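PDB 1DDZ: carbonic anhydrase from Porphyridium purpureum, which probably catalyses the reversible hydration of carbon dioxide to hydrogencarbonate and a proton at zinc-containing sites. Local coordinates for residues 44-49 against 55-60; 60-65 against 468-473; 117-122 against 401-406; 190-195 against 199-204. One frame throughout, in Å; residues are numbered along the deposited sequence.

Contact 1 of 4, residues 44-49 against 55-60; sequences EAWRQE and PEFFNR
A chi1 of 167° carries the indole of Trp46 away from its backbone N and off helix 38-53 to where Phe58, whose CG lies beside its own backbone N (chi1 -65°), can reach it. The meeting is an offset edge-to-face pair: the Phe58 edge points at one face of the six-membered ring, centroids 5.3 Å apart and planes at 86°. Its tightest point is Trp46 CH2 against Phe58 CE2 at 3.5 Å. Phe57 joins the aromatic cluster from another direction, its CE2 lying 3.8 Å from Trp46 CZ2 in an oblique approach, while Phe57 CD2 sits 3.5 Å above the centre of the Phe58 ring. Phe57 thus covers one face of Phe58, and Trp46 and Arg47 lie at its edge, where Phe58 CZ comes within 3.9 Å of Arg47 CA. The polar end of Arg47 leaves the aromatic group: NH1 makes a 2.9 Å salt bridge to Glu44 OE2, on the syn side but tilted out of the carboxylate plane, and NE donates to Asp472 O. The cluster fills the corner between helix 38-53 and the short helix 57-62; Phe57 and Phe58 also pack back on Met50 and Leu51 of the first helix, and Trp46 reaches the loop residues Val333 and Asn340.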
loop_
_atom_site.group_PDB
_atom_site.type_symbol
_atom_site.label_atom_id
_atom_site.label_comp_id
_atom_site.label_asym_id
_atom_site.label_seq_id
_atom_site.Cartn_x
_atom_site.Cartn_y
_atom_site.Cartn_z
ATOM N N GLU A 44 -31.248 18.619 2.331
ATOM C CA GLU A 44 -32.444 19.158 1.722
ATOM C C GLU A 44 -32.499 20.671 1.898
ATOM O O GLU A 44 -32.731 21.412 0.936
ATOM C CB GLU A 44 -33.677 18.488 2.317
ATOM C CG GLU A 44 -34.993 18.886 1.654
ATOM C CD GLU A 44 -35.058 18.564 0.165
ATOM O OE1 GLU A 44 -36.040 18.986 -0.478
ATOM O OE2 GLU A 44 -34.148 17.897 -0.373
ATOM N N ALA A 45 -32.281 21.140 3.124
ATOM C CA ALA A 45 -32.265 22.576 3.397
ATOM C C ALA A 45 -31.309 23.278 2.411
ATOM O O ALA A 45 -31.633 24.315 1.833
ATOM C CB ALA A 45 -31.816 22.825 4.823
ATOM N N TRP A 46 -30.151 22.666 2.194
ATOM C CA TRP A 46 -29.142 23.189 1.286
ATOM C C TRP A 46 -29.678 23.273 -0.139
ATOM O O TRP A 46 -29.557 24.316 -0.784
ATOM C CB TRP A 46 -27.895 22.304 1.331
ATOM C CG TRP A 46 -26.925 22.569 0.230
ATOM C CD1 TRP A 46 -26.135 23.663 0.091
ATOM C CD2 TRP A 46 -26.630 21.713 -0.883
ATOM N NE1 TRP A 46 -25.358 23.546 -1.039
ATOM C CE2 TRP A 46 -25.640 22.355 -1.656
ATOM C CE3 TRP A 46 -27.104 20.459 -1.306
ATOM C CZ2 TRP A 46 -25.111 21.791 -2.821
ATOM C CZ3 TRP A 46 -26.580 19.904 -2.463
ATOM C CH2 TRP A 46 -25.597 20.567 -3.206
ATOM N N ARG A 47 -30.254 22.175 -0.636
ATOM C CA ARG A 47 -30.811 22.139 -1.989
ATOM C C ARG A 47 -31.831 23.250 -2.164
ATOM O O ARG A 47 -31.830 23.942 -3.179
ATOM C CB ARG A 47 -31.513 20.814 -2.263
ATOM C CG ARG A 47 -30.654 19.595 -2.134
ATOM C CD ARG A 47 -31.495 18.367 -2.354
ATOM N NE ARG A 47 -32.000 18.346 -3.721
ATOM C CZ ARG A 47 -33.270 18.522 -4.076
ATOM N NH1 ARG A 47 -34.207 18.733 -3.161
ATOM N NH2 ARG A 47 -33.598 18.500 -5.361
ATOM N N GLN A 48 -32.697 23.412 -1.170
ATOM C CA GLN A 48 -33.721 24.436 -1.224
ATOM C C GLN A 48 -33.110 25.811 -1.305
ATOM O O GLN A 48 -33.425 26.571 -2.202
ATOM C CB GLN A 48 -34.667 24.334 -0.030
ATOM C CG GLN A 48 -35.681 23.213 -0.180
ATOM C CD GLN A 48 -36.200 23.077 -1.609
ATOM O OE1 GLN A 48 -36.065 22.023 -2.237
ATOM N NE2 GLN A 48 -36.761 24.146 -2.139
ATOM N N GLU A 49 -32.198 26.116 -0.391
ATOM C CA GLU A 49 -31.541 27.409 -0.390
ATOM C C GLU A 49 -30.826 27.662 -1.717
ATOM O O GLU A 49 -30.877 28.767 -2.251
ATOM C CB GLU A 49 -30.568 27.519 0.784
ATOM C CG GLU A 49 -29.964 28.915 0.973
ATOM C CD GLU A 49 -31.012 30.034 0.926
ATOM O OE1 GLU A 49 -31.039 30.783 -0.081
ATOM O OE2 GLU A 49 -31.813 30.160 1.887
ATOM N N PRO A 55 -32.189 28.957 -9.436
ATOM C CA PRO A 55 -32.922 27.785 -9.917
ATOM C C PRO A 55 -32.146 26.935 -10.909
ATOM O O PRO A 55 -32.524 25.817 -11.175
ATOM C CB PRO A 55 -34.158 28.398 -10.561
ATOM C CG PRO A 55 -33.661 29.740 -11.021
ATOM C CD PRO A 55 -32.885 30.198 -9.825
ATOM N N GLU A 56 -31.066 27.467 -11.462
ATOM C CA GLU A 56 -30.262 26.706 -12.411
ATOM C C GLU A 56 -29.078 26.070 -11.710
ATOM O O GLU A 56 -28.223 25.478 -12.367
ATOM C CB GLU A 56 -29.730 27.612 -13.530
ATOM C CG GLU A 56 -30.791 28.172 -14.482
ATOM C CD GLU A 56 -31.539 27.091 -15.250
ATOM O OE1 GLU A 56 -30.890 26.281 -15.945
ATOM O OE2 GLU A 56 -32.787 27.057 -15.160
ATOM N N PHE A 57 -29.044 26.185 -10.382
ATOM C CA PHE A 57 -27.943 25.663 -9.572
ATOM C C PHE A 57 -27.490 24.245 -9.906
ATOM O O PHE A 57 -26.320 24.006 -10.201
ATOM C CB PHE A 57 -28.272 25.748 -8.084
ATOM C CG PHE A 57 -27.110 25.405 -7.205
ATOM C CD1 PHE A 57 -26.161 26.376 -6.871
ATOM C CD2 PHE A 57 -26.927 24.099 -6.746
ATOM C CE1 PHE A 57 -25.042 26.049 -6.099
ATOM C CE2 PHE A 57 -25.812 23.758 -5.975
ATOM C CZ PHE A 57 -24.869 24.735 -5.650
ATOM N N PHE A 58 -28.404 23.290 -9.856
ATOM C CA PHE A 58 -28.027 21.913 -10.140
ATOM C C PHE A 58 -27.812 21.633 -11.610
ATOM O O PHE A 58 -26.936 20.851 -11.964
ATOM C CB PHE A 58 -29.002 20.938 -9.480
ATOM C CG PHE A 58 -28.954 21.000 -7.979
ATOM C CD1 PHE A 58 -29.908 21.713 -7.268
ATOM C CD2 PHE A 58 -27.897 20.426 -7.285
ATOM C CE1 PHE A 58 -29.802 21.868 -5.878
ATOM C CE2 PHE A 58 -27.787 20.574 -5.906
ATOM C CZ PHE A 58 -28.736 21.296 -5.199
ATOM N N ASN A 59 -28.531 22.347 -12.474
ATOM C CA ASN A 59 -28.376 22.168 -13.924
ATOM C C ASN A 59 -26.963 22.531 -14.330
ATOM O O ASN A 59 -26.352 21.858 -15.149
ATOM C CB ASN A 59 -29.371 23.040 -14.699
ATOM C CG ASN A 59 -30.813 22.552 -14.560
ATOM O OD1 ASN A 59 -31.083 21.351 -14.550
ATOM N ND2 ASN A 59 -31.742 23.484 -14.461
ATOM N N ARG A 60 -26.437 23.591 -13.729
ATOM C CA ARG A 60 -25.082 24.030 -14.026
ATOM C C ARG A 60 -24.103 23.015 -13.426
ATOM O O ARG A 60 -23.208 22.530 -14.118
ATOM C CB ARG A 60 -24.841 25.424 -13.449
ATOM C CG ARG A 60 -23.524 26.076 -13.880
ATOM C CD ARG A 60 -23.325 27.384 -13.144
ATOM N NE ARG A 60 -24.460 28.269 -13.354
ATOM C CZ ARG A 60 -25.266 28.706 -12.393
ATOM N NH1 ARG A 60 -25.064 28.354 -11.129
ATOM N NH2 ARG A 60 -26.308 29.461 -12.711
#

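Contact 2 of 4, residues 60-65 against 468-473; sequences RLANGQ and YGVGDG
Val470 sets its two methyls on neighbouring residues of helix 57-62, CG2 on Leu61 and CG1 on Ala62. The Leu61 half is tight: Val470 CG2 lies 3.3 Å from Leu61 CD2 and 3.4 Å from Leu61 CG, both shorter than usual carbon-carbon contact. Val470 CG1 lies 3.6 Å from Ala62 CB. This division follows from a chi1 of 69°, which places CG1 between the backbone N and the carbonyl carbon and turns CG2 opposite the N. Next along the loop, Gly471 brings bare backbone to the helix, its CA 3.6 Å from Ala62 CB, and the two backbones approach to 4.9 Å between Ala62 CA and Gly471 CA. No hydrogen bond crosses the contact, which rests on apolar packing. The loop holds its own form through Gly469 O, which accepts from Asp472 N at 3.1 Å and from Gly473 N at 2.8 Å, and Gly473 then turns with a positive phi of 58°. Outside the segments, Leu61 also touches Val333 and Val470 touches Arg332, while Tyr468 packs on His384. The side chain of Val470 is about 6 Å at its nearest from that of His384, a ligand of the zinc held with Cys328, Asp330 and Cys387. The arrangement is thus a helix from early in the chain packed over the loop that joins antiparallel strands 462-468 and 476-481, at the margin of the second zinc site of this tandem beta-class carbonic anhydrase.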
loop_
_atom_site.group_PDB
_atom_site.type_symbol
_atom_site.label_atom_id
_atom_site.label_comp_id
_atom_site.label_asym_id
_atom_site.label_seq_id
_atom_site.Cartn_x
_atom_site.Cartn_y
_atom_site.Cartn_z
ATOM N N ARG A 60 -26.437 23.591 -13.729
ATOM C CA ARG A 60 -25.082 24.030 -14.026
ATOM C C ARG A 60 -24.103 23.015 -13.426
ATOM O O ARG A 60 -23.208 22.530 -14.118
ATOM C CB ARG A 60 -24.841 25.424 -13.449
ATOM C CG ARG A 60 -23.524 26.076 -13.880
ATOM C CD ARG A 60 -23.325 27.384 -13.144
ATOM N NE ARG A 60 -24.460 28.269 -13.354
ATOM C CZ ARG A 60 -25.266 28.706 -12.393
ATOM N NH1 ARG A 60 -25.064 28.354 -11.129
ATOM N NH2 ARG A 60 -26.308 29.461 -12.711
ATOM N N LEU A 61 -24.340 22.638 -12.169
ATOM C CA LEU A 61 -23.504 21.667 -11.453
ATOM C C LEU A 61 -23.389 20.383 -12.254
ATOM O O LEU A 61 -22.299 19.915 -12.567
ATOM C CB LEU A 61 -24.134 21.342 -10.102
ATOM C CG LEU A 61 -23.293 20.680 -9.011
ATOM C CD1 LEU A 61 -22.408 21.724 -8.326
ATOM C CD2 LEU A 61 -24.232 20.062 -7.992
ATOM N N ALA A 62 -24.533 19.844 -12.637
ATOM C CA ALA A 62 -24.580 18.612 -13.394
ATOM C C ALA A 62 -23.938 18.731 -14.768
ATOM O O ALA A 62 -23.600 17.716 -15.383
ATOM C CB ALA A 62 -26.027 18.123 -13.525
ATOM N N ASN A 63 -23.722 19.953 -15.240
ATOM C CA ASN A 63 -23.142 20.130 -16.564
ATOM C C ASN A 63 -21.871 20.975 -16.564
ATOM O O ASN A 63 -21.668 21.801 -17.449
ATOM C CB ASN A 63 -24.205 20.719 -17.502
ATOM C CG ASN A 63 -25.411 19.791 -17.687
ATOM O OD1 ASN A 63 -26.439 19.945 -17.016
ATOM N ND2 ASN A 63 -25.280 18.815 -18.582
ATOM N N GLY A 64 -21.015 20.756 -15.569
ATOM C CA GLY A 64 -19.782 21.514 -15.468
ATOM C C GLY A 64 -18.785 21.002 -16.472
ATOM O O GLY A 64 -19.063 20.025 -17.162
ATOM N N GLN A 65 -17.604 21.617 -16.517
ATOM C CA GLN A 65 -16.554 21.217 -17.453
ATOM C C GLN A 65 -15.628 20.212 -16.804
ATOM O O GLN A 65 -15.545 20.196 -15.582
ATOM C CB GLN A 65 -15.732 22.442 -17.855
ATOM C CG GLN A 65 -16.525 23.542 -18.532
ATOM C CD GLN A 65 -15.695 24.768 -18.809
ATOM O OE1 GLN A 65 -14.890 24.781 -19.719
ATOM N NE2 GLN A 65 -15.893 25.804 -18.023
ATOM N N TYR A 468 -25.897 10.062 -4.509
ATOM C CA TYR A 468 -26.672 11.164 -5.056
ATOM C C TYR A 468 -26.350 11.361 -6.512
ATOM O O TYR A 468 -25.357 10.820 -7.016
ATOM C CB TYR A 468 -26.398 12.462 -4.300
ATOM C CG TYR A 468 -25.050 13.071 -4.592
ATOM C CD1 TYR A 468 -24.901 14.075 -5.552
ATOM C CD2 TYR A 468 -23.919 12.651 -3.909
ATOM C CE1 TYR A 468 -23.650 14.649 -5.820
ATOM C CE2 TYR A 468 -22.669 13.216 -4.170
ATOM C CZ TYR A 468 -22.544 14.210 -5.120
ATOM O OH TYR A 468 -21.314 14.776 -5.338
ATOM N N GLY A 469 -27.227 12.090 -7.193
ATOM C CA GLY A 469 -27.036 12.418 -8.597
ATOM C C GLY A 469 -26.805 13.912 -8.590
ATOM O O GLY A 469 -27.526 14.640 -7.904
ATOM N N VAL A 470 -25.788 14.384 -9.308
ATOM C CA VAL A 470 -25.441 15.806 -9.344
ATOM C C VAL A 470 -26.567 16.667 -9.948
ATOM O O VAL A 470 -26.691 17.846 -9.661
ATOM C CB VAL A 470 -24.075 16.000 -10.074
ATOM C CG1 VAL A 470 -24.209 15.689 -11.556
ATOM C CG2 VAL A 470 -23.499 17.364 -9.809
ATOM N N GLY A 471 -27.444 16.026 -10.709
ATOM C CA GLY A 471 -28.564 16.708 -11.325
ATOM C C GLY A 471 -29.546 17.268 -10.320
ATOM O O GLY A 471 -30.310 18.173 -10.661
ATOM N N ASP A 472 -29.566 16.706 -9.109
ATOM C CA ASP A 472 -30.452 17.194 -8.042
ATOM C C ASP A 472 -29.779 17.376 -6.684
ATOM O O ASP A 472 -30.378 17.929 -5.790
ATOM C CB ASP A 472 -31.706 16.321 -7.878
ATOM C CG ASP A 472 -31.387 14.856 -7.524
ATOM O OD1 ASP A 472 -32.231 13.984 -7.816
ATOM O OD2 ASP A 472 -30.306 14.557 -6.968
ATOM N N GLY A 473 -28.565 16.863 -6.514
ATOM C CA GLY A 473 -27.858 17.015 -5.252
ATOM C C GLY A 473 -28.575 16.471 -4.034
ATOM O O GLY A 473 -28.287 16.854 -2.911
#

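Contact 3 of 4, residues 117-122 against 401-406; sequences VQYLKV and LIDNWL
Asp403, which meets Tyr119 across the contact, has its OD2 gripped by two partners from the preceding loop, Leu399 N and Ser397 OG. Its other oxygen faces the phenol: Tyr119 OH donates to Asp403 OD1 at 2.6 Å, although the hydroxyl is crowded by another atom in the model, so the exact length is doubtful. The two side chains come from opposite directions, and the carboxylate plane stands 73° from the ring plane. OD1 lies near the plane of the ring, at its edge. Ile402 meets the same ring at its edge, with its CG2 3.6 Å from Tyr119 CE1 and its CG1 4.1 Å from that carbon. A chi1 of -178° sends Ile402 CG1 away from the backbone N and leaves CG2 to make the closer approach. The ring of Tyr119 is also stacked with Tyr115 on helix 107-119, so the phenol is held by its flat side as well as along its edge. The contact joins the end of that helix to helix 402-405, close to the second subunit, whose Ser449 bonds to Asn404. Chemically, a buried carboxylate is met at OD2 by neutral groups, and probably at OD1 by the phenol, which may spread its charge over several dipoles, while Ile402 supplies an apolar flank.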
loop_
_atom_site.group_PDB
_atom_site.type_symbol
_atom_site.label_atom_id
_atom_site.label_comp_id
_atom_site.label_asym_id
_atom_site.label_seq_id
_atom_site.Cartn_x
_atom_site.Cartn_y
_atom_site.Cartn_z
ATOM N N VAL A 117 -4.272 11.752 -14.918
ATOM C CA VAL A 117 -3.369 11.952 -16.054
ATOM C C VAL A 117 -3.743 11.219 -17.351
ATOM O O VAL A 117 -3.746 11.823 -18.421
ATOM C CB VAL A 117 -1.902 11.620 -15.649
ATOM C CG1 VAL A 117 -0.960 11.751 -16.854
ATOM C CG2 VAL A 117 -1.452 12.556 -14.498
ATOM N N GLN A 118 -4.030 9.928 -17.268
ATOM C CA GLN A 118 -4.379 9.158 -18.455
ATOM C C GLN A 118 -5.857 9.211 -18.820
ATOM O O GLN A 118 -6.192 9.318 -19.986
ATOM C CB GLN A 118 -3.949 7.691 -18.328
ATOM C CG GLN A 118 -2.526 7.352 -18.793
ATOM C CD GLN A 118 -1.573 7.205 -17.617
ATOM O OE1 GLN A 118 -1.748 7.863 -16.595
ATOM N NE2 GLN A 118 -0.606 6.306 -17.726
ATOM N N TYR A 119 -6.749 9.061 -17.850
ATOM C CA TYR A 119 -8.163 9.103 -18.176
ATOM C C TYR A 119 -8.622 10.547 -18.415
ATOM O O TYR A 119 -9.089 10.884 -19.491
ATOM C CB TYR A 119 -9.008 8.465 -17.065
ATOM C CG TYR A 119 -9.128 6.941 -17.094
ATOM C CD1 TYR A 119 -8.134 6.119 -16.557
ATOM C CD2 TYR A 119 -10.245 6.318 -17.665
ATOM C CE1 TYR A 119 -8.248 4.704 -16.592
ATOM C CE2 TYR A 119 -10.372 4.886 -17.710
ATOM C CZ TYR A 119 -9.354 4.086 -17.174
ATOM O OH TYR A 119 -9.309 2.691 -17.261
ATOM N N LEU A 120 -8.437 11.414 -17.426
ATOM C CA LEU A 120 -8.886 12.802 -17.535
ATOM C C LEU A 120 -7.997 13.762 -18.318
ATOM O O LEU A 120 -8.439 14.840 -18.701
ATOM C CB LEU A 120 -9.168 13.373 -16.142
ATOM C CG LEU A 120 -10.189 12.566 -15.333
ATOM C CD1 LEU A 120 -10.479 13.229 -14.009
ATOM C CD2 LEU A 120 -11.471 12.445 -16.141
ATOM N N LYS A 121 -6.754 13.383 -18.579
ATOM C CA LYS A 121 -5.857 14.277 -19.300
ATOM C C LYS A 121 -5.758 15.616 -18.567
ATOM O O LYS A 121 -5.844 16.686 -19.157
ATOM C CB LYS A 121 -6.322 14.459 -20.746
ATOM C CG LYS A 121 -6.300 13.164 -21.555
ATOM C CD LYS A 121 -4.926 12.566 -21.450
ATOM C CE LYS A 121 -4.798 11.257 -22.196
ATOM N NZ LYS A 121 -3.378 10.776 -22.087
ATOM N N VAL A 122 -5.572 15.525 -17.257
ATOM C CA VAL A 122 -5.435 16.689 -16.389
ATOM C C VAL A 122 -4.158 17.451 -16.807
ATOM O O VAL A 122 -3.161 16.833 -17.141
ATOM C CB VAL A 122 -5.389 16.196 -14.911
ATOM C CG1 VAL A 122 -4.004 16.179 -14.368
ATOM C CG2 VAL A 122 -6.326 16.967 -14.072
ATOM N N LEU A 401 -1.765 0.988 -12.579
ATOM C CA LEU A 401 -2.173 1.405 -11.253
ATOM C C LEU A 401 -3.672 1.598 -11.094
ATOM O O LEU A 401 -4.280 1.014 -10.199
ATOM C CB LEU A 401 -1.366 2.639 -10.820
ATOM C CG LEU A 401 0.107 2.225 -10.962
ATOM C CD1 LEU A 401 0.898 3.232 -11.730
ATOM C CD2 LEU A 401 0.740 1.902 -9.650
ATOM N N ILE A 402 -4.282 2.361 -11.992
ATOM C CA ILE A 402 -5.699 2.618 -11.886
ATOM C C ILE A 402 -6.546 1.384 -12.166
ATOM O O ILE A 402 -7.456 1.081 -11.397
ATOM C CB ILE A 402 -6.131 3.811 -12.769
ATOM C CG1 ILE A 402 -7.618 4.084 -12.588
ATOM C CG2 ILE A 402 -5.813 3.567 -14.239
ATOM C CD1 ILE A 402 -7.997 4.503 -11.230
ATOM N N ASP A 403 -6.170 0.584 -13.157
ATOM C CA ASP A 403 -6.995 -0.573 -13.478
ATOM C C ASP A 403 -6.917 -1.766 -12.535
ATOM O O ASP A 403 -7.857 -2.549 -12.456
ATOM C CB ASP A 403 -6.897 -0.925 -14.963
ATOM C CG ASP A 403 -7.296 0.267 -15.862
ATOM O OD1 ASP A 403 -8.328 0.930 -15.600
ATOM O OD2 ASP A 403 -6.555 0.583 -16.812
ATOM N N ASN A 404 -5.836 -1.875 -11.758
ATOM C CA ASN A 404 -5.753 -2.946 -10.754
ATOM C C ASN A 404 -6.530 -2.503 -9.510
ATOM O O ASN A 404 -7.233 -3.285 -8.864
ATOM C CB ASN A 404 -4.307 -3.326 -10.470
ATOM C CG ASN A 404 -3.713 -4.102 -11.611
ATOM O OD1 ASN A 404 -4.332 -5.040 -12.109
ATOM N ND2 ASN A 404 -2.559 -3.655 -12.115
ATOM N N TRP A 405 -6.454 -1.216 -9.209
ATOM C CA TRP A 405 -7.242 -0.631 -8.123
ATOM C C TRP A 405 -8.779 -0.883 -8.404
ATOM O O TRP A 405 -9.511 -1.358 -7.534
ATOM C CB TRP A 405 -6.938 0.872 -8.071
ATOM C CG TRP A 405 -7.839 1.716 -7.208
ATOM C CD1 TRP A 405 -8.928 2.427 -7.619
ATOM C CD2 TRP A 405 -7.690 1.987 -5.804
ATOM N NE1 TRP A 405 -9.467 3.122 -6.558
ATOM C CE2 TRP A 405 -8.726 2.873 -5.437
ATOM C CE3 TRP A 405 -6.784 1.577 -4.826
ATOM C CZ2 TRP A 405 -8.873 3.354 -4.138
ATOM C CZ3 TRP A 405 -6.934 2.060 -3.535
ATOM C CH2 TRP A 405 -7.967 2.937 -3.205
ATOM N N LEU A 406 -9.227 -0.602 -9.631
ATOM C CA LEU A 406 -10.630 -0.764 -10.026
ATOM C C LEU A 406 -11.168 -2.193 -10.033
ATOM O O LEU A 406 -12.394 -2.397 -9.995
ATOM C CB LEU A 406 -10.899 -0.085 -11.384
ATOM C CG LEU A 406 -10.746 1.444 -11.404
ATOM C CD1 LEU A 406 -10.845 2.010 -12.809
ATOM C CD2 LEU A 406 -11.781 2.063 -10.534
#

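Contact 4 of 4, residues 190-195 against 199-204; sequences NVCATS and DAWDAG
Two successive helices, 172-193 and 195-202, are separated by a break at Thr194, and the CA separation falls from 9.2 Å for Cys192 and Trp201 to 5.8 Å for Ser195 and Asp199. Thr194 takes the N-cap position of the second helix, its OG1 capping Val197 N. The same hydroxyl donates to Val191 O at 2.8 Å in the carbonyl plane, so one side chain ties the end of the first helix to the start of the second. Beyond the break, Asp199 N donates to Ser195 O at 2.7 Å with an N-H...O angle of 160°, the first i to i+4 bond of helix 195-202. Asp199 OD2 comes within 3.1 Å of that same Ser195 O, but both are acceptors and no bond joins them. Cys192 and Trp201 meet between the two helices. A chi1 of -78° sets Trp201 CG beside its backbone N, and the indole extends from there to the first helix. Cys192 SG lies 3.7 Å from Trp201 CH2 and 5.0 Å from the centroid of the six-membered ring, an oblique sulfur-aromatic contact 73° off the ring normal. The indole is held further by NE1 bonding to Leu207 O, and both residues pack on Val209 and Val227 of the adjoining strands. Ser195 OG hydrogen-bonds to Asn150 ND2 of the second subunit. The second helix closes in a Schellman motif: Gln205 N bonds to Ala200 O, and inside that bond Gly204 N, on a residue of positive phi, reaches Trp201 O at 3.0 Å.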
loop_
_atom_site.group_PDB
_atom_site.type_symbol
_atom_site.label_atom_id
_atom_site.label_comp_id
_atom_site.label_asym_id
_atom_site.label_seq_id
_atom_site.Cartn_x
_atom_site.Cartn_y
_atom_site.Cartn_z
ATOM N N ASN A 190 7.899 13.540 -5.219
ATOM C CA ASN A 190 7.344 12.203 -5.395
ATOM C C ASN A 190 6.364 12.140 -6.571
ATOM O O ASN A 190 6.386 11.189 -7.348
ATOM C CB ASN A 190 6.695 11.728 -4.094
ATOM C CG ASN A 190 7.722 11.441 -3.014
ATOM O OD1 ASN A 190 8.933 11.459 -3.277
ATOM N ND2 ASN A 190 7.258 11.151 -1.814
ATOM N N VAL A 191 5.529 13.162 -6.727
ATOM C CA VAL A 191 4.595 13.166 -7.849
ATOM C C VAL A 191 5.363 13.145 -9.176
ATOM O O VAL A 191 5.069 12.335 -10.049
ATOM C CB VAL A 191 3.675 14.382 -7.793
ATOM C CG1 VAL A 191 2.869 14.471 -9.066
ATOM C CG2 VAL A 191 2.759 14.287 -6.585
ATOM N N CYS A 192 6.389 13.995 -9.298
ATOM C CA CYS A 192 7.202 14.079 -10.525
ATOM C C CYS A 192 7.958 12.816 -10.821
ATOM O O CYS A 192 8.229 12.520 -11.986
ATOM C CB CYS A 192 8.226 15.216 -10.459
ATOM S SG CYS A 192 7.533 16.818 -10.129
ATOM N N ALA A 193 8.336 12.110 -9.757
ATOM C CA ALA A 193 9.095 10.877 -9.852
ATOM C C ALA A 193 8.271 9.628 -10.179
ATOM O O ALA A 193 8.861 8.603 -10.526
ATOM C CB ALA A 193 9.909 10.662 -8.561
ATOM N N THR A 194 6.937 9.702 -10.095
ATOM C CA THR A 194 6.093 8.540 -10.407
ATOM C C THR A 194 6.286 8.112 -11.851
ATOM O O THR A 194 6.593 8.946 -12.721
ATOM C CB THR A 194 4.580 8.834 -10.249
ATOM O OG1 THR A 194 4.205 9.868 -11.163
ATOM C CG2 THR A 194 4.233 9.230 -8.805
ATOM N N SER A 195 6.044 6.832 -12.126
ATOM C CA SER A 195 6.159 6.313 -13.491
ATOM C C SER A 195 5.156 7.070 -14.388
ATOM O O SER A 195 5.435 7.423 -15.520
ATOM C CB SER A 195 5.860 4.808 -13.500
ATOM O OG SER A 195 4.647 4.517 -12.817
ATOM N N ASP A 199 6.393 8.998 -17.521
ATOM C CA ASP A 199 5.935 8.534 -18.826
ATOM C C ASP A 199 5.286 9.673 -19.609
ATOM O O ASP A 199 5.615 9.917 -20.749
ATOM C CB ASP A 199 4.925 7.396 -18.660
ATOM C CG ASP A 199 5.558 6.114 -18.215
ATOM O OD1 ASP A 199 6.773 5.916 -18.432
ATOM O OD2 ASP A 199 4.812 5.288 -17.660
ATOM N N ALA A 200 4.386 10.397 -18.965
ATOM C CA ALA A 200 3.703 11.511 -19.597
ATOM C C ALA A 200 4.700 12.500 -20.146
ATOM O O ALA A 200 4.594 12.919 -21.302
ATOM C CB ALA A 200 2.780 12.206 -18.604
ATOM N N TRP A 201 5.679 12.871 -19.326
ATOM C CA TRP A 201 6.693 13.831 -19.739
ATOM C C TRP A 201 7.548 13.299 -20.871
ATOM O O TRP A 201 7.897 14.045 -21.784
ATOM C CB TRP A 201 7.548 14.242 -18.556
ATOM C CG TRP A 201 6.881 15.238 -17.689
ATOM C CD1 TRP A 201 5.766 15.966 -17.990
ATOM C CD2 TRP A 201 7.286 15.635 -16.375
ATOM N NE1 TRP A 201 5.455 16.792 -16.944
ATOM C CE2 TRP A 201 6.371 16.610 -15.937
ATOM C CE3 TRP A 201 8.337 15.259 -15.524
ATOM C CZ2 TRP A 201 6.470 17.219 -14.670
ATOM C CZ3 TRP A 201 8.435 15.865 -14.266
ATOM C CH2 TRP A 201 7.506 16.833 -13.853
ATOM N N ASP A 202 7.861 12.005 -20.835
ATOM C CA ASP A 202 8.634 11.395 -21.912
ATOM C C ASP A 202 7.816 11.473 -23.227
ATOM O O ASP A 202 8.379 11.666 -24.311
ATOM C CB ASP A 202 9.003 9.931 -21.595
ATOM C CG ASP A 202 10.131 9.805 -20.577
ATOM O OD1 ASP A 202 10.696 10.844 -20.152
ATOM O OD2 ASP A 202 10.456 8.658 -20.190
ATOM N N ALA A 203 6.493 11.347 -23.127
ATOM C CA ALA A 203 5.613 11.414 -24.291
ATOM C C ALA A 203 5.280 12.858 -24.654
ATOM O O ALA A 203 4.413 13.114 -25.486
ATOM C CB ALA A 203 4.340 10.642 -24.027
ATOM N N GLY A 204 5.964 13.803 -24.016
ATOM C CA GLY A 204 5.733 15.203 -24.299
ATOM C C GLY A 204 4.369 15.735 -23.920
ATOM O O GLY A 204 3.923 16.737 -24.486
#

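Contacts 1 and 2 share helix 57-62 and touch each other, centres about 10 Å apart: contact 1 is a partly buried aromatic cluster, contact 2 a surface fit of aliphatic groups to a glycine-rich loop. Contacts 3 and 4 are buried, with centres about 14 Å apart, and they touch each other and the second subunit. There polar chemistry enters, a carboxylate-phenol pair in 117-122 against 401-406, and a backbone helical bond beside a sulfur-aromatic contact in contact 4. Contacts 1 and 4 are local in sequence; contacts 2 and 3 join distant parts of the chain, and contact 3 is nested within the loop closed by contact 2.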